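Acyl-CoA dehydrogenase domain protein Tcur3483 (Thermomonospora curvata, PDB 6WY9) is probably an FAD-dependent oxidoreductase of the acyl-CoA dehydrogenase family, acting on the CH-CH group of its donors. Local coordinates at residues A[327-341]-A[380-394]. Sequence-based numbering, arbitrary orientation.
Sequences ADAGATKAYGTETHI and NTFAGGVNEVLRDMV. Unlike the reference sequence in segment 380-394: Ala383 (reference Gly). With FDA (dihydroflavine-adenine dinucleotide), chain C; GOL (glycerol), chain E.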
# COMPACT_ATOMS: atom_id res chain seq x y z
N ALA A 327 0.56 13.90 19.21
CA ALA A 327 0.99 13.46 17.89
C ALA A 327 1.62 12.08 17.97
O ALA A 327 1.24 11.17 17.23
CB ALA A 327 1.95 14.47 17.26
N ASP A 328 2.57 11.90 18.89
CA ASP A 328 3.26 10.62 18.94
C ASP A 328 2.33 9.49 19.36
O ASP A 328 2.42 8.39 18.83
CB ASP A 328 4.48 10.72 19.86
CG ASP A 328 5.64 11.43 19.17
OD1 ASP A 328 5.63 11.52 17.92
OD2 ASP A 328 6.54 11.91 19.86
N ALA A 329 1.46 9.72 20.35
CA ALA A 329 0.54 8.66 20.75
C ALA A 329 -0.33 8.23 19.58
O ALA A 329 -0.51 7.03 19.33
CB ALA A 329 -0.34 9.13 21.90
N GLY A 330 -0.88 9.21 18.86
CA GLY A 330 -1.70 8.89 17.72
C GLY A 330 -0.93 8.18 16.63
O GLY A 330 -1.43 7.23 16.03
N ALA A 331 0.29 8.65 16.32
CA ALA A 331 1.05 7.98 15.26
C ALA A 331 1.37 6.54 15.65
O ALA A 331 1.24 5.61 14.85
CB ALA A 331 2.36 8.76 14.97
N THR A 332 1.77 6.33 16.91
CA THR A 332 2.16 4.99 17.34
C THR A 332 0.97 4.05 17.38
O THR A 332 1.08 2.89 16.97
CB THR A 332 2.78 5.03 18.73
OG1 THR A 332 3.93 5.87 18.70
CG2 THR A 332 3.20 3.58 19.15
N LYS A 333 -0.17 4.52 17.91
CA LYS A 333 -1.34 3.65 17.95
C LYS A 333 -1.84 3.35 16.54
O LYS A 333 -2.20 2.20 16.22
CB LYS A 333 -2.42 4.30 18.82
CG LYS A 333 -3.68 3.48 19.12
CD LYS A 333 -4.64 3.49 17.93
CE LYS A 333 -6.03 2.95 18.33
NZ LYS A 333 -6.94 2.87 17.12
N ALA A 334 -1.91 4.35 15.66
CA ALA A 334 -2.43 4.01 14.34
C ALA A 334 -1.48 3.07 13.60
O ALA A 334 -1.91 2.09 12.96
CB ALA A 334 -2.70 5.28 13.52
N TYR A 335 -0.17 3.34 13.67
CA TYR A 335 0.79 2.46 13.02
C TYR A 335 0.71 1.04 13.59
O TYR A 335 0.64 0.05 12.84
CB TYR A 335 2.23 3.00 13.17
CG TYR A 335 3.22 1.99 12.60
CD1 TYR A 335 3.27 1.77 11.22
CD2 TYR A 335 4.02 1.20 13.45
CE1 TYR A 335 4.15 0.81 10.69
CE2 TYR A 335 4.89 0.25 12.92
CZ TYR A 335 4.94 0.04 11.55
OH TYR A 335 5.79 -0.93 11.02
N GLY A 336 0.69 0.92 14.93
CA GLY A 336 0.72 -0.42 15.53
C GLY A 336 -0.51 -1.25 15.20
O GLY A 336 -0.40 -2.40 14.75
N THR A 337 -1.71 -0.66 15.37
CA THR A 337 -2.93 -1.42 15.06
C THR A 337 -3.05 -1.77 13.56
O THR A 337 -3.52 -2.87 13.21
CB THR A 337 -4.19 -0.65 15.56
OG1 THR A 337 -4.27 0.64 14.92
CG2 THR A 337 -4.12 -0.46 17.08
N GLU A 338 -2.60 -0.89 12.65
CA GLU A 338 -2.63 -1.31 11.24
C GLU A 338 -1.58 -2.38 10.96
O GLU A 338 -1.80 -3.28 10.13
CB GLU A 338 -2.46 -0.08 10.32
CG GLU A 338 -3.74 0.83 10.49
CD GLU A 338 -3.60 2.19 9.87
OE1 GLU A 338 -2.54 2.49 9.28
OE2 GLU A 338 -4.53 3.00 10.05
N THR A 339 -0.44 -2.31 11.65
CA THR A 339 0.56 -3.37 11.51
C THR A 339 0.04 -4.71 12.04
O THR A 339 0.31 -5.75 11.43
CB THR A 339 1.85 -2.96 12.22
OG1 THR A 339 2.39 -1.80 11.57
CG2 THR A 339 2.91 -4.08 12.18
N HIS A 340 -0.72 -4.73 13.15
CA HIS A 340 -1.28 -6.02 13.58
C HIS A 340 -2.12 -6.67 12.49
O HIS A 340 -2.04 -7.89 12.28
CB HIS A 340 -2.14 -5.88 14.84
CG HIS A 340 -1.43 -5.24 15.99
ND1 HIS A 340 -2.08 -4.81 17.12
CD2 HIS A 340 -0.12 -4.94 16.18
CE1 HIS A 340 -1.21 -4.26 17.96
NE2 HIS A 340 -0.01 -4.32 17.40
N ILE A 341 -2.95 -5.87 11.79
CA ILE A 341 -3.77 -6.40 10.70
C ILE A 341 -2.90 -6.86 9.52
O ILE A 341 -3.17 -7.90 8.91
CB ILE A 341 -4.80 -5.35 10.24
CG1 ILE A 341 -5.90 -5.14 11.27
CG2 ILE A 341 -5.51 -5.81 8.93
CD1 ILE A 341 -6.71 -3.86 10.94
N ASN A 380 -9.31 -2.89 16.39
CA ASN A 380 -8.48 -1.96 17.15
C ASN A 380 -8.00 -0.78 16.33
O ASN A 380 -7.40 0.13 16.90
CB ASN A 380 -7.28 -2.69 17.77
CG ASN A 380 -7.72 -3.68 18.84
OD1 ASN A 380 -8.65 -3.40 19.61
ND2 ASN A 380 -7.11 -4.82 18.88
N THR A 381 -8.27 -0.77 15.02
CA THR A 381 -8.06 0.45 14.25
C THR A 381 -9.14 1.50 14.49
O THR A 381 -8.96 2.65 14.07
CB THR A 381 -7.96 0.14 12.74
OG1 THR A 381 -9.21 -0.41 12.29
CG2 THR A 381 -6.79 -0.82 12.44
N PHE A 382 -10.28 1.15 15.13
CA PHE A 382 -11.22 2.17 15.52
C PHE A 382 -11.49 2.22 17.02
O PHE A 382 -12.02 3.23 17.48
CB PHE A 382 -12.56 2.06 14.74
CG PHE A 382 -13.26 0.73 14.89
CD1 PHE A 382 -14.02 0.45 16.02
CD2 PHE A 382 -13.17 -0.24 13.88
CE1 PHE A 382 -14.67 -0.77 16.16
CE2 PHE A 382 -13.87 -1.48 14.02
CZ PHE A 382 -14.56 -1.75 15.13
N ALA A 383 -11.15 1.18 17.80
CA ALA A 383 -11.27 1.27 19.26
C ALA A 383 -10.04 1.97 19.83
O ALA A 383 -8.96 1.97 19.22
CB ALA A 383 -11.43 -0.12 19.89
N GLY A 384 -10.19 2.57 21.01
CA GLY A 384 -9.11 3.34 21.64
C GLY A 384 -8.62 4.53 20.83
O GLY A 384 -7.40 4.81 20.81
N GLY A 385 -9.52 5.25 20.17
CA GLY A 385 -9.14 6.26 19.20
C GLY A 385 -9.24 5.77 17.75
O GLY A 385 -8.68 4.75 17.38
N VAL A 386 -9.92 6.55 16.92
CA VAL A 386 -10.25 6.17 15.55
C VAL A 386 -9.08 6.60 14.65
O VAL A 386 -8.69 7.77 14.68
CB VAL A 386 -11.57 6.86 15.17
CG1 VAL A 386 -11.97 6.71 13.68
CG2 VAL A 386 -12.67 6.38 16.14
N ASN A 387 -8.51 5.67 13.87
CA ASN A 387 -7.22 6.01 13.25
C ASN A 387 -7.33 7.24 12.33
O ASN A 387 -6.34 7.98 12.21
CB ASN A 387 -6.64 4.79 12.49
CG ASN A 387 -6.05 3.75 13.45
OD1 ASN A 387 -6.14 3.89 14.70
ND2 ASN A 387 -5.43 2.71 12.89
N GLU A 388 -8.48 7.48 11.69
CA GLU A 388 -8.63 8.72 10.91
C GLU A 388 -8.42 9.97 11.77
O GLU A 388 -7.81 10.95 11.34
CB GLU A 388 -10.02 8.80 10.25
CG GLU A 388 -10.13 7.84 8.99
CD GLU A 388 -10.71 6.45 9.36
OE1 GLU A 388 -10.54 6.03 10.53
OE2 GLU A 388 -11.34 5.81 8.47
N VAL A 389 -9.03 9.97 12.94
CA VAL A 389 -8.93 11.12 13.83
C VAL A 389 -7.51 11.22 14.38
O VAL A 389 -6.97 12.32 14.56
CB VAL A 389 -9.99 10.99 14.93
CG1 VAL A 389 -9.80 12.05 16.04
CG2 VAL A 389 -11.37 11.11 14.27
N LEU A 390 -6.88 10.07 14.63
CA LEU A 390 -5.49 10.10 15.07
C LEU A 390 -4.59 10.71 14.00
O LEU A 390 -3.70 11.51 14.31
CB LEU A 390 -5.06 8.68 15.44
CG LEU A 390 -5.83 8.15 16.66
CD1 LEU A 390 -5.27 6.77 17.05
CD2 LEU A 390 -5.79 9.06 17.85
N ARG A 391 -4.83 10.39 12.72
CA ARG A 391 -4.06 11.03 11.64
C ARG A 391 -4.33 12.54 11.56
O ARG A 391 -3.40 13.33 11.34
CB ARG A 391 -4.37 10.34 10.29
CG ARG A 391 -3.73 8.95 10.13
CD ARG A 391 -3.90 8.38 8.67
NE ARG A 391 -2.98 7.29 8.42
CZ ARG A 391 -3.16 6.04 8.86
NH1 ARG A 391 -4.25 5.71 9.57
NH2 ARG A 391 -2.24 5.12 8.61
N ASP A 392 -5.59 12.97 11.75
CA ASP A 392 -5.88 14.41 11.84
C ASP A 392 -5.00 15.05 12.91
O ASP A 392 -4.49 16.15 12.73
CB ASP A 392 -7.33 14.69 12.25
CG ASP A 392 -8.37 14.28 11.19
OD1 ASP A 392 -8.02 13.93 10.06
OD2 ASP A 392 -9.56 14.31 11.57
N MET A 393 -4.94 14.41 14.09
CA MET A 393 -4.21 14.97 15.21
C MET A 393 -2.71 14.97 14.93
O MET A 393 -2.01 15.91 15.33
CB MET A 393 -4.51 14.17 16.48
CG MET A 393 -5.87 14.44 17.09
SD MET A 393 -6.28 13.28 18.43
CE MET A 393 -7.87 14.06 18.80
N VAL A 394 -2.19 13.91 14.29
CA VAL A 394 -0.78 13.91 13.87
C VAL A 394 -0.48 15.15 13.04
O VAL A 394 0.52 15.85 13.27
CB VAL A 394 -0.41 12.62 13.11
CG1 VAL A 394 1.04 12.74 12.42
CG2 VAL A 394 -0.46 11.41 14.05
PA FDA C . -18.36 5.58 14.28
O1A FDA C . -19.67 5.38 13.59
O2A FDA C . -18.14 6.83 15.15
O5B FDA C . -17.17 5.74 13.08
C5B FDA C . -17.23 4.60 12.27
C4B FDA C . -16.08 4.73 11.25
O4B FDA C . -16.25 6.09 10.62
C3B FDA C . -14.70 4.86 11.91
O3B FDA C . -14.10 3.63 12.10
C2B FDA C . -13.93 5.60 10.83
O2B FDA C . -13.63 4.79 9.64
C1B FDA C . -14.94 6.68 10.33
N9A FDA C . -14.80 7.99 10.96
C8A FDA C . -15.37 8.46 12.16
N7A FDA C . -15.08 9.74 12.39
C5A FDA C . -14.30 10.12 11.32
C6A FDA C . -13.67 11.34 11.03
N6A FDA C . -13.79 12.41 11.85
N1A FDA C . -12.93 11.48 9.91
C2A FDA C . -12.85 10.36 9.14
N3A FDA C . -13.38 9.12 9.29
C4A FDA C . -14.12 9.05 10.41
N1 FDA C . -16.45 1.52 24.03
C2 FDA C . -16.64 1.79 25.40
O2 FDA C . -17.19 2.85 25.77
N3 FDA C . -16.19 0.81 26.29
C4 FDA C . -15.57 -0.40 25.90
O4 FDA C . -15.23 -1.20 26.76
C4X FDA C . -15.43 -0.59 24.49
N5 FDA C . -14.83 -1.77 24.02
C5X FDA C . -15.12 -2.18 22.75
C6 FDA C . -14.94 -3.46 22.37
C7 FDA C . -15.28 -3.84 21.05
C7M FDA C . -15.08 -5.20 20.69
C8 FDA C . -15.75 -2.96 20.14
C8M FDA C . -16.09 -3.36 18.76
C9 FDA C . -15.91 -1.64 20.52
C9A FDA C . -15.60 -1.26 21.82
N10 FDA C . -15.75 0.08 22.22
C10 FDA C . -15.87 0.32 23.60
C1' FDA C . -16.38 1.05 21.28
C2' FDA C . -15.31 1.85 20.48
O2' FDA C . -14.70 2.75 21.27
C3' FDA C . -16.16 2.52 19.30
O3' FDA C . -16.59 1.54 18.37
C4' FDA C . -15.35 3.62 18.62
O4' FDA C . -15.24 4.66 19.53
C5' FDA C . -16.05 3.99 17.29
O5' FDA C . -17.32 4.49 17.60
P FDA C . -18.42 3.88 16.55
O1P FDA C . -18.30 2.44 16.68
O2P FDA C . -19.74 4.58 16.84
O3P FDA C . -17.93 4.23 15.00
C1 GOL E . -8.18 -1.01 7.35
O1 GOL E . -7.52 -2.30 7.36
C2 GOL E . -7.46 -0.17 8.44
O2 GOL E . -7.73 -0.67 9.71
C3 GOL E . -7.98 1.31 8.42
O3 GOL E . -7.25 2.09 9.42
O HOH W 1 -4.93 -5.32 17.22
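The carboxylate of Glu338 meets the guanidinium of Arg391 edge to edge, the two planes only 6° apart. The salt bridge is end-on: Arg391 NH2 lies 2.7 Å from Glu338 OE1 and Arg391 NH1 2.8 Å from Glu338 OE2, both on syn lone pairs. Arg391 NE turns to an acidic side chain of a neighbouring subunit, which gives this charge a second partner. The amide of Asn387 is turned well out of the plane of the same carboxylate. Asn387 ND2 reaches Glu338 OE2 at 3.0 Å from above the carboxylate plane. The other ND2 bond, to Thr337 OG1, lies in the amide plane and is nearly straight (172°). On the Ala334 side, Ala334 CB packs against Asn387 CG at 3.7 Å. The amide is a knob among Lys333, Ala334, Thr337 and Glu338, and its rotation is fixed from both ends, because Asn387 OD1 accepts from Lys333 NZ at 2.7 Å.

Lys333 runs out with CG anti to the backbone N (chi1 -174°) and a bend at chi2, which carries its CD past Leu390 CD1 at 3.5 Å. The buried NZ of Lys333 donates to four oxygens: Asn387 OD1, Asn380 O, Ala383 O and, 2.6 Å from Lys333 NZ, Gly385 O. A methionine in its place would probably leave these inward-turned carbonyls without their shared donor and let the turn at 381-386 shift.

Farther along, Val394 CG2 rests on Ala327 O and Ala331 CB, beside Gly330. The helical segments 327-341 and 387-394 thus run close to antiparallel, their axes 8.3 Å apart at the closest. The loop and helix start held here carry Phe382, Val386, Glu388 and Val389 to the dinucleotide. Glu388 OE2 accepts from the ribose hydroxyl O2B. This is the FAD-binding edge of the helical C-terminal domain of an acyl-CoA dehydrogenase fold.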